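Local coordinates for protein probable thiol peroxidase (Chromobacterium violaceum, PDB 3KEB) that probably acts as a thiol-dependent peroxidase of the thioredoxin-fold redoxin family, reducing peroxides at the expense of thiols, at residues 4-9 / 15-20; 118-121 / 125-128. One frame throughout, in Å; residues are numbered along the deposited sequence. Where two conformers were deposited one is given.

Contact 1. Residues 4-9 / 15-20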
loop_
_atom_site.group_PDB
_atom_site.type_symbol
_atom_site.label_atom_id
_atom_site.label_comp_id
_atom_site.label_asym_id
_atom_site.label_seq_id
_atom_site.Cartn_x
_atom_site.Cartn_y
_atom_site.Cartn_z
ATOM N N GLU A 4 -14.293 -21.426 -7.549
ATOM C CA GLU A 4 -14.107 -19.938 -7.794
ATOM C C GLU A 4 -15.274 -19.309 -8.601
ATOM O O GLU A 4 -15.895 -19.966 -9.407
ATOM C CB GLU A 4 -12.716 -19.640 -8.413
ATOM C CG GLU A 4 -11.490 -20.186 -7.543
ATOM C CD GLU A 4 -11.395 -19.601 -6.053
ATOM O OE1 GLU A 4 -12.339 -18.924 -5.533
ATOM O OE2 GLU A 4 -10.343 -19.827 -5.393
ATOM N N ASP A 5 -15.604 -18.056 -8.367
ATOM C CA ASP A 5 -16.677 -17.364 -9.053
ATOM C C ASP A 5 -16.108 -16.531 -10.205
ATOM O O ASP A 5 -16.840 -16.129 -11.072
ATOM C CB ASP A 5 -17.399 -16.350 -8.143
ATOM C CG ASP A 5 -18.229 -17.001 -7.016
ATOM O OD1 ASP A 5 -19.133 -17.843 -7.287
ATOM O OD2 ASP A 5 -18.015 -16.594 -5.845
ATOM N N PHE A 6 -14.814 -16.177 -10.123
ATOM C CA PHE A 6 -14.243 -15.263 -11.114
ATOM C C PHE A 6 -12.706 -15.402 -11.237
ATOM O O PHE A 6 -12.069 -15.687 -10.260
ATOM C CB PHE A 6 -14.608 -13.849 -10.724
ATOM C CG PHE A 6 -14.397 -12.866 -11.832
ATOM C CD1 PHE A 6 -15.354 -12.670 -12.804
ATOM C CD2 PHE A 6 -13.196 -12.212 -11.949
ATOM C CE1 PHE A 6 -15.123 -11.755 -13.849
ATOM C CE2 PHE A 6 -12.956 -11.379 -13.004
ATOM C CZ PHE A 6 -13.931 -11.151 -13.934
ATOM N N TRP A 7 -12.128 -15.110 -12.433
ATOM C CA TRP A 7 -10.689 -15.174 -12.656
ATOM C C TRP A 7 -10.239 -13.971 -13.429
ATOM O O TRP A 7 -10.936 -13.504 -14.332
ATOM C CB TRP A 7 -10.284 -16.404 -13.491
ATOM C CG TRP A 7 -10.638 -17.699 -12.915
ATOM C CD1 TRP A 7 -11.878 -18.291 -12.933
ATOM C CD2 TRP A 7 -9.772 -18.605 -12.228
ATOM N NE1 TRP A 7 -11.837 -19.476 -12.285
ATOM C CE2 TRP A 7 -10.565 -19.710 -11.832
ATOM C CE3 TRP A 7 -8.411 -18.595 -11.904
ATOM C CZ2 TRP A 7 -10.039 -20.816 -11.129
ATOM C CZ3 TRP A 7 -7.874 -19.703 -11.205
ATOM C CH2 TRP A 7 -8.697 -20.797 -10.825
ATOM N N VAL A 8 -9.035 -13.502 -13.090
ATOM C CA VAL A 8 -8.407 -12.431 -13.805
ATOM C C VAL A 8 -7.083 -12.946 -14.341
ATOM O O VAL A 8 -6.317 -13.630 -13.636
ATOM C CB VAL A 8 -8.225 -11.123 -12.917
ATOM C CG1 VAL A 8 -7.287 -11.382 -11.722
ATOM C CG2 VAL A 8 -7.799 -9.929 -13.807
ATOM N N GLN A 9 -6.820 -12.613 -15.596
ATOM C CA GLN A 9 -5.583 -12.957 -16.254
ATOM C C GLN A 9 -4.595 -11.809 -16.134
ATOM O O GLN A 9 -4.912 -10.667 -16.485
ATOM C CB GLN A 9 -5.850 -13.255 -17.732
ATOM C CG GLN A 9 -4.667 -13.884 -18.499
ATOM C CD GLN A 9 -4.466 -15.418 -18.264
ATOM O OE1 GLN A 9 -5.441 -16.175 -18.011
ATOM N NE2 GLN A 9 -3.190 -15.877 -18.363
ATOM N N LEU A 15 -5.763 -15.996 -12.056
ATOM C CA LEU A 15 -5.851 -15.884 -10.608
ATOM C C LEU A 15 -7.293 -15.757 -10.156
ATOM O O LEU A 15 -8.076 -14.978 -10.743
ATOM C CB LEU A 15 -5.075 -14.663 -10.146
ATOM C CG LEU A 15 -3.607 -14.591 -10.622
ATOM C CD1 LEU A 15 -2.984 -13.232 -10.177
ATOM C CD2 LEU A 15 -2.764 -15.856 -10.217
ATOM N N PRO A 16 -7.664 -16.502 -9.119
ATOM C CA PRO A 16 -9.036 -16.272 -8.599
ATOM C C PRO A 16 -9.243 -14.923 -7.999
ATOM O O PRO A 16 -8.281 -14.305 -7.469
ATOM C CB PRO A 16 -9.207 -17.361 -7.524
ATOM C CG PRO A 16 -7.940 -18.275 -7.606
ATOM C CD PRO A 16 -6.889 -17.445 -8.292
ATOM N N VAL A 17 -10.470 -14.429 -8.121
ATOM C CA VAL A 17 -10.913 -13.207 -7.485
ATOM C C VAL A 17 -12.074 -13.623 -6.603
ATOM O O VAL A 17 -12.989 -14.303 -7.046
ATOM C CB VAL A 17 -11.334 -12.169 -8.504
ATOM C CG1 VAL A 17 -11.762 -10.819 -7.829
ATOM C CG2 VAL A 17 -10.150 -11.944 -9.530
ATOM N N ILE A 18 -12.015 -13.175 -5.344
ATOM C CA ILE A 18 -12.823 -13.678 -4.284
ATOM C C ILE A 18 -13.765 -12.625 -3.711
ATOM O O ILE A 18 -13.394 -11.466 -3.579
ATOM C CB ILE A 18 -11.904 -14.181 -3.118
ATOM C CG1 ILE A 18 -10.921 -15.258 -3.602
ATOM C CG2 ILE A 18 -12.783 -14.722 -2.018
ATOM C CD1 ILE A 18 -11.627 -16.417 -4.202
ATOM N N GLY A 19 -14.969 -13.058 -3.318
ATOM C CA GLY A 19 -15.929 -12.187 -2.659
ATOM C C GLY A 19 -17.137 -11.956 -3.540
ATOM O O GLY A 19 -17.159 -12.362 -4.690
ATOM N N ASP A 20 -18.107 -11.219 -3.022
ATOM C CA ASP A 20 -19.362 -10.925 -3.720
ATOM C C ASP A 20 -19.275 -9.529 -4.345
ATOM O O ASP A 20 -19.364 -8.509 -3.676
ATOM C CB ASP A 20 -20.519 -10.934 -2.734
ATOM C CG ASP A 20 -20.816 -12.340 -2.175
ATOM O OD1 ASP A 20 -20.414 -13.350 -2.801
ATOM O OD2 ASP A 20 -21.494 -12.425 -1.133
HETATM O O HOH W 1 -13.657 -16.861 -6.832
HETATM O O HOH W 2 -15.875 -15.509 -4.203
HETATM O O HOH W 3 -19.656 -14.791 -5.413
#
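Trp7 and Pro16 face each other across an antiparallel beta hairpin, with the proline ring as one bump. They form a non-hydrogen-bonded pair, with their CA atoms 4.5 Å apart. The indole leans over the neighbouring strand. Trp7 CG stands beside its own backbone N (chi1 -60°), and this brings the six-membered ring to the proline: Trp7 CZ3 is 3.8 Å from Pro16 CD. Pro16 CA lies over one face of the indole, offset toward the rim. Beside the indole, the Glu4 chain, bent at chi2, reaches over the same proline. Glu4 CG comes to 3.6 Å from Pro16 CB. Pro16 thus sits in the angle between indole and glutamate.

A second bump is Val17 CG2. It meets the Phe6 ring at its edge, in the ring plane, 3.9 Å from Phe6 CD2. It also packs against Val8, 3.6 Å from Val8 CG1. The frame is backbone: Val8 and Leu15 exchange two hydrogen bonds as a hydrogen-bonded pair, and Val17 N donates to Phe6 O at 3.0 Å. Water 1 bridges the two segments, accepting from Asp5 N and donating to Glu4 OE1 and Val17 O.

The hairpin of strands 7-10 and 13-16 forms a small sheet separate from the seven-stranded one. Val8 and Val17 rest on Ser137, just before strand 139-143. Phe6 makes a cation-pi contact with Arg154 at the end of strand 149-154, and the backbone of Gln9 bonds to Ala156 and Thr158 beyond it.

Contact 2. Residues 118-121 / 125-128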
loop_
_atom_site.group_PDB
_atom_site.type_symbol
_atom_site.label_atom_id
_atom_site.label_comp_id
_atom_site.label_asym_id
_atom_site.label_seq_id
_atom_site.Cartn_x
_atom_site.Cartn_y
_atom_site.Cartn_z
ATOM N N ASP A 118 -10.224 -5.796 4.517
ATOM C CA ASP A 118 -11.513 -6.500 4.325
ATOM C C ASP A 118 -12.524 -5.816 3.326
ATOM O O ASP A 118 -13.543 -6.413 2.890
ATOM C CB ASP A 118 -12.184 -6.640 5.658
ATOM C CG ASP A 118 -12.890 -5.396 6.041
ATOM O OD1 ASP A 118 -12.231 -4.323 6.104
ATOM O OD2 ASP A 118 -14.123 -5.490 6.238
ATOM N N PHE A 119 -12.229 -4.587 2.942
ATOM C CA PHE A 119 -12.846 -3.990 1.776
ATOM C C PHE A 119 -12.797 -4.986 0.598
ATOM O O PHE A 119 -13.785 -5.181 -0.102
ATOM C CB PHE A 119 -12.049 -2.756 1.344
ATOM C CG PHE A 119 -12.448 -2.239 0.011
ATOM C CD1 PHE A 119 -13.560 -1.412 -0.119
ATOM C CD2 PHE A 119 -11.760 -2.598 -1.120
ATOM C CE1 PHE A 119 -13.951 -0.971 -1.341
ATOM C CE2 PHE A 119 -12.158 -2.177 -2.323
ATOM C CZ PHE A 119 -13.269 -1.339 -2.443
ATOM N N HIS A 120 -11.635 -5.586 0.365
ATOM C CA HIS A 120 -11.477 -6.453 -0.815
ATOM C C HIS A 120 -12.528 -7.573 -0.887
ATOM O O HIS A 120 -13.155 -7.777 -1.898
ATOM C CB HIS A 120 -10.095 -7.110 -0.869
ATOM C CG HIS A 120 -8.909 -6.191 -0.906
ATOM N ND1 HIS A 120 -8.730 -5.108 -0.074
ATOM C CD2 HIS A 120 -7.748 -6.311 -1.603
ATOM C CE1 HIS A 120 -7.567 -4.536 -0.347
ATOM N NE2 HIS A 120 -6.945 -5.272 -1.249
ATOM N N LYS A 121 -12.748 -8.311 0.190
ATOM C CA LYS A 121 -13.692 -9.383 0.089
ATOM C C LYS A 121 -15.102 -8.824 -0.051
ATOM O O LYS A 121 -15.908 -9.340 -0.832
ATOM C CB LYS A 121 -13.572 -10.305 1.289
ATOM C CG LYS A 121 -14.436 -11.551 1.154
ATOM C CD LYS A 121 -13.791 -12.751 1.894
ATOM C CE LYS A 121 -14.633 -14.011 1.698
ATOM N NZ LYS A 121 -14.195 -15.129 2.601
ATOM N N VAL A 125 -13.258 -8.226 -4.860
ATOM C CA VAL A 125 -12.061 -7.884 -5.643
ATOM C C VAL A 125 -10.802 -8.422 -4.989
ATOM O O VAL A 125 -9.694 -7.979 -5.318
ATOM C CB VAL A 125 -11.986 -6.360 -5.939
ATOM C CG1 VAL A 125 -13.134 -5.864 -6.896
ATOM C CG2 VAL A 125 -11.941 -5.466 -4.664
ATOM N N LEU A 126 -10.967 -9.372 -4.079
ATOM C CA LEU A 126 -9.835 -9.965 -3.367
ATOM C C LEU A 126 -9.053 -10.967 -4.232
ATOM O O LEU A 126 -9.617 -11.935 -4.690
ATOM C CB LEU A 126 -10.312 -10.677 -2.088
ATOM C CG LEU A 126 -9.245 -11.421 -1.218
ATOM C CD1 LEU A 126 -8.180 -10.413 -0.762
ATOM C CD2 LEU A 126 -9.869 -12.187 -0.048
ATOM N N ILE A 127 -7.758 -10.753 -4.353
ATOM C CA ILE A 127 -6.798 -11.713 -4.955
ATOM C C ILE A 127 -5.895 -12.215 -3.809
ATOM O O ILE A 127 -5.354 -11.410 -3.033
ATOM C CB ILE A 127 -5.959 -11.046 -6.094
ATOM C CG1 ILE A 127 -6.861 -10.529 -7.244
ATOM C CG2 ILE A 127 -4.939 -12.038 -6.700
ATOM C CD1 ILE A 127 -6.204 -9.603 -8.211
ATOM N N THR A 128 -5.780 -13.533 -3.650
ATOM C CA THR A 128 -4.845 -14.074 -2.662
ATOM C C THR A 128 -3.651 -14.854 -3.251
ATOM O O THR A 128 -2.810 -15.308 -2.464
ATOM C CB THR A 128 -5.550 -15.026 -1.687
ATOM O OG1 THR A 128 -6.139 -16.082 -2.458
ATOM C CG2 THR A 128 -6.638 -14.297 -0.858
#
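His120 and Leu126 meet through the first carbons of their side chains. His120 CB lies 3.8 Å from Leu126 CB and equally close to Leu126 CD1, so the leucine holds the histidine methylene from two points. Leu126 CG is anti to the backbone N (chi1 178°), and the next torsion turns CD1 back toward His120. The imidazole itself extends past the leucine, with CD1 lying oblique to it. The other branch, Leu126 CD2, lies beside the root of Lys121, 4.4 Å from Lys121 CB. The lysine is exposed and its chain nearly extended.

Phe119 and Val125 form the second pair. Their side chains cross at a slant. The phenyl ring presents CE2 to Val125 CG2 at 4.0 Å. This methyl occupies the position between the valine's own N and carbonyl carbon, and there it also reaches the helix backbone, 3.8 Å from His120 O. It therefore fills the corner between the Phe119 ring and the carbonyl of His120. The ring also stacks with that of Tyr123.

The backbones are tied as well. Val125 N donates to His120 O at 3.0 Å, nearly straight at 175°. The bond reaches back five residues, and this is consistent with a Schellman-type end to helix 119-122.

The imidazole has weak hydrogen bonds at both nitrogens: ND1 with Arg117 O and NE2 with Gly134 O. Its polar atoms are thus engaged with backbone carbonyls, while its methylene serves the apolar contact. The chemistry implies a folded-back helix end: a backbone bond satisfies a carbonyl of the last turn, with apolar contacts of Phe119 with Val125 and His120 with Leu126 beside it.

How the contacts relate
Contact 1 and contact 2 lie about 10 Å apart, centre to centre, on the same side of the chain's centre. They hold different elements: a beta hairpin in 4-9 / 15-20, and a helix end with its following loop in 118-121 / 125-128. Contact 1 is partly buried. Its exposed side uses polar side chains and water, while its inner side is apolar. Contact 2 is mostly buried and combines apolar packing with a backbone bond at the helix end. The two join directly. Ile18 N probably donates to Leu126 O at 2.8 Å, and Val17 CG1 packs on Val125 CA, so the loop after helix 119-122 adjoins the chain leaving the hairpin.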